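Local coordinates for GCN5-related N-acetyltransferase (Kribbella flavida, PDB 4H89), which probably transfers an acyl group, most likely acetyl from acetyl-CoA, to an acceptor that remains unidentified, as a member of the GCN5-related N-acetyltransferase family, at residues Q111-I114 and D115-R119; V136-K139 and L140-L144. All coordinates share one frame; numbering follows the deposited sequence.

Contact 1 of 2, residues Q111-I114 and D115-R119; sequences QDMI and DWAGR
Gln111 and Asp115 meet one turn apart on helix 105-119, the crossover helix of a beta-alpha-beta unit between strands 89-96 and 124-131 in the GNAT fold, and here a side-chain bond spans the same i to i+4 interval as the backbone bond, with donor and acceptor exchanged. From CB onward, Asp115 stays close to the preceding turn. Its CB lies 3.6 Å from Gln111 O, and CG swings beside its own backbone N (chi1 -63°), 3.2 Å from that same oxygen, which brings the carboxylate back over the turn. There OD1 accepts a hydrogen bond from Gln111 NE2 at 2.9 Å. The donor reaches OD1 from above the carboxylate plane, whereas OD1 lies almost in the plane of the Gln111 amide; the two planes are 43° apart. Asp115 OD2 comes 3.5 Å from Gln111 O without bonding to it. Beneath this bridge runs the backbone bond from Asp115 N to Gln111 O, one of four such bonds joining 111-114 to 115-118.

Around the helix, contact becomes apolar. The bend at chi2 of Met113, a selenomethionine, helps bring CE within 4.0 Å of Ala117 CB and 4.1 Å of Trp116 CZ3. Met78, on strand 72-80, touches both Met113 and Trp116, tying this face to the sheet.

On a further side, Asp112 OD2 forms a salt bridge with Arg61. A water donates to Asp112 O at 2.9 Å and, weakly, to OD1, while accepting from Arg119 NH1. The Arg119 guanidinium turns one face to Trp116 CA, 3.6 Å from its plane and over its centre.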
loop_
_atom_site.group_PDB
_atom_site.type_symbol
_atom_site.label_atom_id
_atom_site.label_comp_id
_atom_site.label_asym_id
_atom_site.label_seq_id
_atom_site.Cartn_x
_atom_site.Cartn_y
_atom_site.Cartn_z
ATOM N N GLN A 111 21.239 3.324 -2.788
ATOM C CA GLN A 111 22.171 3.601 -1.705
ATOM C C GLN A 111 21.944 4.994 -1.123
ATOM O O GLN A 111 21.967 5.197 0.082
ATOM C CB GLN A 111 23.612 3.451 -2.158
ATOM C CG GLN A 111 24.617 3.619 -1.024
ATOM C CD GLN A 111 24.448 2.544 0.045
ATOM O OE1 GLN A 111 24.475 1.381 -0.280
ATOM N NE2 GLN A 111 24.136 2.935 1.273
ATOM N N ASP A 112 21.749 5.968 -1.995
ATOM C CA ASP A 112 21.463 7.326 -1.553
ATOM C C ASP A 112 20.180 7.353 -0.701
ATOM O O ASP A 112 20.111 8.039 0.316
ATOM C CB ASP A 112 21.345 8.283 -2.747
ATOM C CG ASP A 112 20.973 9.673 -2.306
ATOM O OD1 ASP A 112 21.876 10.456 -1.916
ATOM O OD2 ASP A 112 19.761 9.934 -2.334
HETATM N N MSE A 113 19.169 6.605 -1.119
HETATM C CA MSE A 113 17.918 6.513 -0.367
HETATM C C MSE A 113 18.140 5.870 1.018
HETATM O O MSE A 113 17.596 6.369 2.023
HETATM C CB MSE A 113 16.898 5.735 -1.221
HETATM C CG MSE A 113 15.522 5.567 -0.589
HETATM SE SE MSE A 113 15.373 4.067 0.577
HETATM C CE MSE A 113 14.099 4.808 1.670
ATOM N N ILE A 114 18.949 4.834 1.085
ATOM C CA ILE A 114 19.235 4.185 2.365
ATOM C C ILE A 114 19.960 5.161 3.272
ATOM O O ILE A 114 19.641 5.241 4.474
ATOM C CB ILE A 114 20.134 2.927 2.126
ATOM C CG1 ILE A 114 19.329 1.821 1.465
ATOM C CG2 ILE A 114 20.766 2.425 3.436
ATOM C CD1 ILE A 114 20.141 0.690 0.848
ATOM N N ASP A 115 20.912 5.902 2.734
ATOM C CA ASP A 115 21.658 6.894 3.532
ATOM C C ASP A 115 20.717 7.983 4.052
ATOM O O ASP A 115 20.764 8.374 5.248
ATOM C CB ASP A 115 22.804 7.518 2.750
ATOM C CG ASP A 115 23.888 6.519 2.339
ATOM O OD1 ASP A 115 23.877 5.372 2.802
ATOM O OD2 ASP A 115 24.714 6.915 1.503
ATOM N N TRP A 116 19.811 8.435 3.201
ATOM C CA TRP A 116 18.816 9.421 3.598
ATOM C C TRP A 116 17.934 8.885 4.708
ATOM O O TRP A 116 17.691 9.573 5.695
ATOM C CB TRP A 116 17.966 9.813 2.365
ATOM C CG TRP A 116 16.719 10.595 2.679
ATOM C CD1 TRP A 116 16.635 11.949 2.841
ATOM C CD2 TRP A 116 15.410 10.073 2.885
ATOM N NE1 TRP A 116 15.339 12.305 3.123
ATOM C CE2 TRP A 116 14.567 11.179 3.188
ATOM C CE3 TRP A 116 14.854 8.797 2.851
ATOM C CZ2 TRP A 116 13.187 11.042 3.389
ATOM C CZ3 TRP A 116 13.478 8.639 3.106
ATOM C CH2 TRP A 116 12.666 9.762 3.362
ATOM N N ALA A 117 17.434 7.677 4.558
ATOM C CA ALA A 117 16.483 7.141 5.535
ATOM C C ALA A 117 17.171 7.025 6.871
ATOM O O ALA A 117 16.555 7.242 7.925
ATOM C CB ALA A 117 15.949 5.798 5.061
ATOM N N GLY A 118 18.433 6.624 6.862
ATOM C CA GLY A 118 19.208 6.522 8.087
ATOM C C GLY A 118 19.342 7.859 8.777
ATOM O O GLY A 118 19.051 7.978 9.980
ATOM N N ARG A 119 19.783 8.883 8.047
ATOM C CA ARG A 119 19.988 10.182 8.682
ATOM C C ARG A 119 18.692 10.828 9.099
ATOM O O ARG A 119 18.675 11.597 10.068
ATOM C CB ARG A 119 20.869 11.130 7.875
ATOM C CG ARG A 119 20.310 11.636 6.616
ATOM C CD ARG A 119 21.190 12.748 5.984
ATOM N NE ARG A 119 20.656 13.032 4.666
ATOM C CZ ARG A 119 20.985 12.390 3.544
ATOM N NH1 ARG A 119 20.341 12.698 2.423
ATOM N NH2 ARG A 119 21.959 11.485 3.523
HETATM O O HOH W 1 21.335 10.623 0.780
#

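Contact 2 of 2, residues V136-K139 and L140-L144; sequences VAVK and LWQSL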
loop_
_atom_site.group_PDB
_atom_site.type_symbol
_atom_site.label_atom_id
_atom_site.label_comp_id
_atom_site.label_asym_id
_atom_site.label_seq_id
_atom_site.Cartn_x
_atom_site.Cartn_y
_atom_site.Cartn_z
ATOM N N VAL A 136 16.564 -8.408 -11.823
ATOM C CA VAL A 136 17.651 -7.436 -11.678
ATOM C C VAL A 136 17.437 -6.571 -10.436
ATOM O O VAL A 136 18.364 -6.334 -9.658
ATOM C CB VAL A 136 17.832 -6.549 -12.913
ATOM C CG1 VAL A 136 18.910 -5.519 -12.663
ATOM C CG2 VAL A 136 18.235 -7.420 -14.082
ATOM N N ALA A 137 16.213 -6.116 -10.257
ATOM C CA ALA A 137 15.860 -5.314 -9.096
ATOM C C ALA A 137 15.964 -6.146 -7.817
ATOM O O ALA A 137 16.527 -5.708 -6.848
ATOM C CB ALA A 137 14.473 -4.718 -9.244
ATOM N N VAL A 138 15.369 -7.333 -7.814
ATOM C CA VAL A 138 15.386 -8.185 -6.652
ATOM C C VAL A 138 16.805 -8.407 -6.176
ATOM O O VAL A 138 17.118 -8.233 -5.007
ATOM C CB VAL A 138 14.656 -9.532 -6.872
ATOM C CG1 VAL A 138 14.757 -10.379 -5.626
ATOM C CG2 VAL A 138 13.169 -9.306 -7.175
ATOM N N LYS A 139 17.676 -8.848 -7.071
ATOM C CA LYS A 139 19.050 -9.133 -6.722
ATOM C C LYS A 139 19.796 -7.880 -6.288
ATOM O O LYS A 139 20.632 -7.940 -5.397
ATOM C CB LYS A 139 19.753 -9.861 -7.872
ATOM C CG LYS A 139 19.159 -11.270 -8.034
ATOM C CD LYS A 139 19.867 -12.018 -9.137
ATOM C CE LYS A 139 19.221 -13.374 -9.400
ATOM N NZ LYS A 139 19.115 -14.202 -8.157
ATOM N N LEU A 140 19.515 -6.748 -6.919
ATOM C CA LEU A 140 20.152 -5.500 -6.539
ATOM C C LEU A 140 19.730 -5.131 -5.118
ATOM O O LEU A 140 20.569 -4.838 -4.283
ATOM C CB LEU A 140 19.760 -4.372 -7.519
ATOM C CG LEU A 140 20.180 -2.943 -7.117
ATOM C CD1 LEU A 140 21.678 -2.840 -6.997
ATOM C CD2 LEU A 140 19.642 -1.911 -8.099
ATOM N N TRP A 141 18.439 -5.231 -4.827
ATOM C CA TRP A 141 17.975 -4.889 -3.492
ATOM C C TRP A 141 18.571 -5.854 -2.456
ATOM O O TRP A 141 18.976 -5.422 -1.376
ATOM C CB TRP A 141 16.465 -4.901 -3.389
ATOM C CG TRP A 141 15.686 -4.107 -4.339
ATOM C CD1 TRP A 141 14.391 -4.413 -4.795
ATOM C CD2 TRP A 141 16.052 -2.935 -4.973
ATOM N NE1 TRP A 141 13.963 -3.491 -5.637
ATOM C CE2 TRP A 141 14.941 -2.542 -5.767
ATOM C CE3 TRP A 141 17.169 -2.134 -4.955
ATOM C CZ2 TRP A 141 14.955 -1.426 -6.572
ATOM C CZ3 TRP A 141 17.201 -1.035 -5.770
ATOM C CH2 TRP A 141 16.095 -0.662 -6.558
ATOM N N GLN A 142 18.624 -7.146 -2.763
ATOM C CA GLN A 142 19.292 -8.103 -1.868
ATOM C C GLN A 142 20.743 -7.702 -1.619
ATOM O O GLN A 142 21.235 -7.818 -0.484
ATOM C CB GLN A 142 19.186 -9.530 -2.421
ATOM C CG GLN A 142 17.770 -10.071 -2.313
ATOM C CD GLN A 142 17.583 -11.394 -2.997
ATOM O OE1 GLN A 142 18.128 -11.626 -4.086
ATOM N NE2 GLN A 142 16.762 -12.238 -2.418
ATOM N N SER A 143 21.445 -7.270 -2.665
ATOM C CA SER A 143 22.846 -6.867 -2.519
ATOM C C SER A 143 23.021 -5.641 -1.624
ATOM O O SER A 143 24.112 -5.411 -1.101
ATOM C CB SER A 143 23.503 -6.617 -3.880
ATOM O OG SER A 143 23.183 -5.344 -4.423
ATOM N N LEU A 144 21.929 -4.896 -1.429
ATOM C CA LEU A 144 21.908 -3.702 -0.600
ATOM C C LEU A 144 21.244 -3.958 0.723
ATOM O O LEU A 144 20.910 -3.015 1.428
ATOM C CB LEU A 144 21.227 -2.558 -1.331
ATOM C CG LEU A 144 22.030 -2.043 -2.526
ATOM C CD1 LEU A 144 21.158 -1.088 -3.325
ATOM C CD2 LEU A 144 23.344 -1.424 -2.098
HETATM O O HOH W 2 16.960 -13.427 -5.860
#
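Four successive i to i+4 backbone bonds, from Leu140 N to Val136 O through Ser143 N to Lys139 O, hold this last stretch of helix 135-143; the two middle ones, given by Trp141 N and Gln142 N, are nearly straight (N-H...O 167° and 168°), the two outer ones more bent. Ala137 O does double duty: it accepts from Trp141 N at 2.8 Å and also sits over one face of the indole, 3.1 Å above the ring plane and offset toward the rim. The ring reaches that place because CG turns beside the backbone N (chi1 -54°), folding the indole back along the helix, where NE1 comes 3.8 Å from Ala137 CB.

Elsewhere round the helix, Val138 and Gln142 run side by side, with Val138 CG1 3.9 Å from Gln142 OE1. One water links Gln142 OE1, to which it donates at 2.8 Å, with Lys139 NZ, from which it accepts. Ser143 OG turns back along the helix and donates to Leu140 O at 2.7 Å, using an in-plane lone pair of the carbonyl.

Trp141 packs the helix against the sheet: its ring meets Phe127 of strand 124-131 edge-to-face and also contacts Phe94 of strand 89-96, Cys110 of helix 105-119 and Met169 of strand 164-172, while Leu140 touches Arg107 and Val138 touches His167.

Overall arrangement
Contacts 1 and 2 belong to successive helices of the GNAT fold, with strand 124-131 between them in the chain, and their centres lie about 16 Å apart. They still touch at one place: Leu144, just beyond helix 135-143, approaches helix 105-119, with CD2 3.5 Å from Gln111 OE1 and its carbonyl O 3.8 Å from Ile114 CD1. That same oxygen is hydrogen-bonded to Arg171 of strand 164-172, so Leu144 meets helix 105-119 and strand 164-172 at once. In GNAT relatives the start of the helix corresponding to 105-119 binds the pyrophosphate of acetyl-CoA; contact 1 occupies the later turns of this helix.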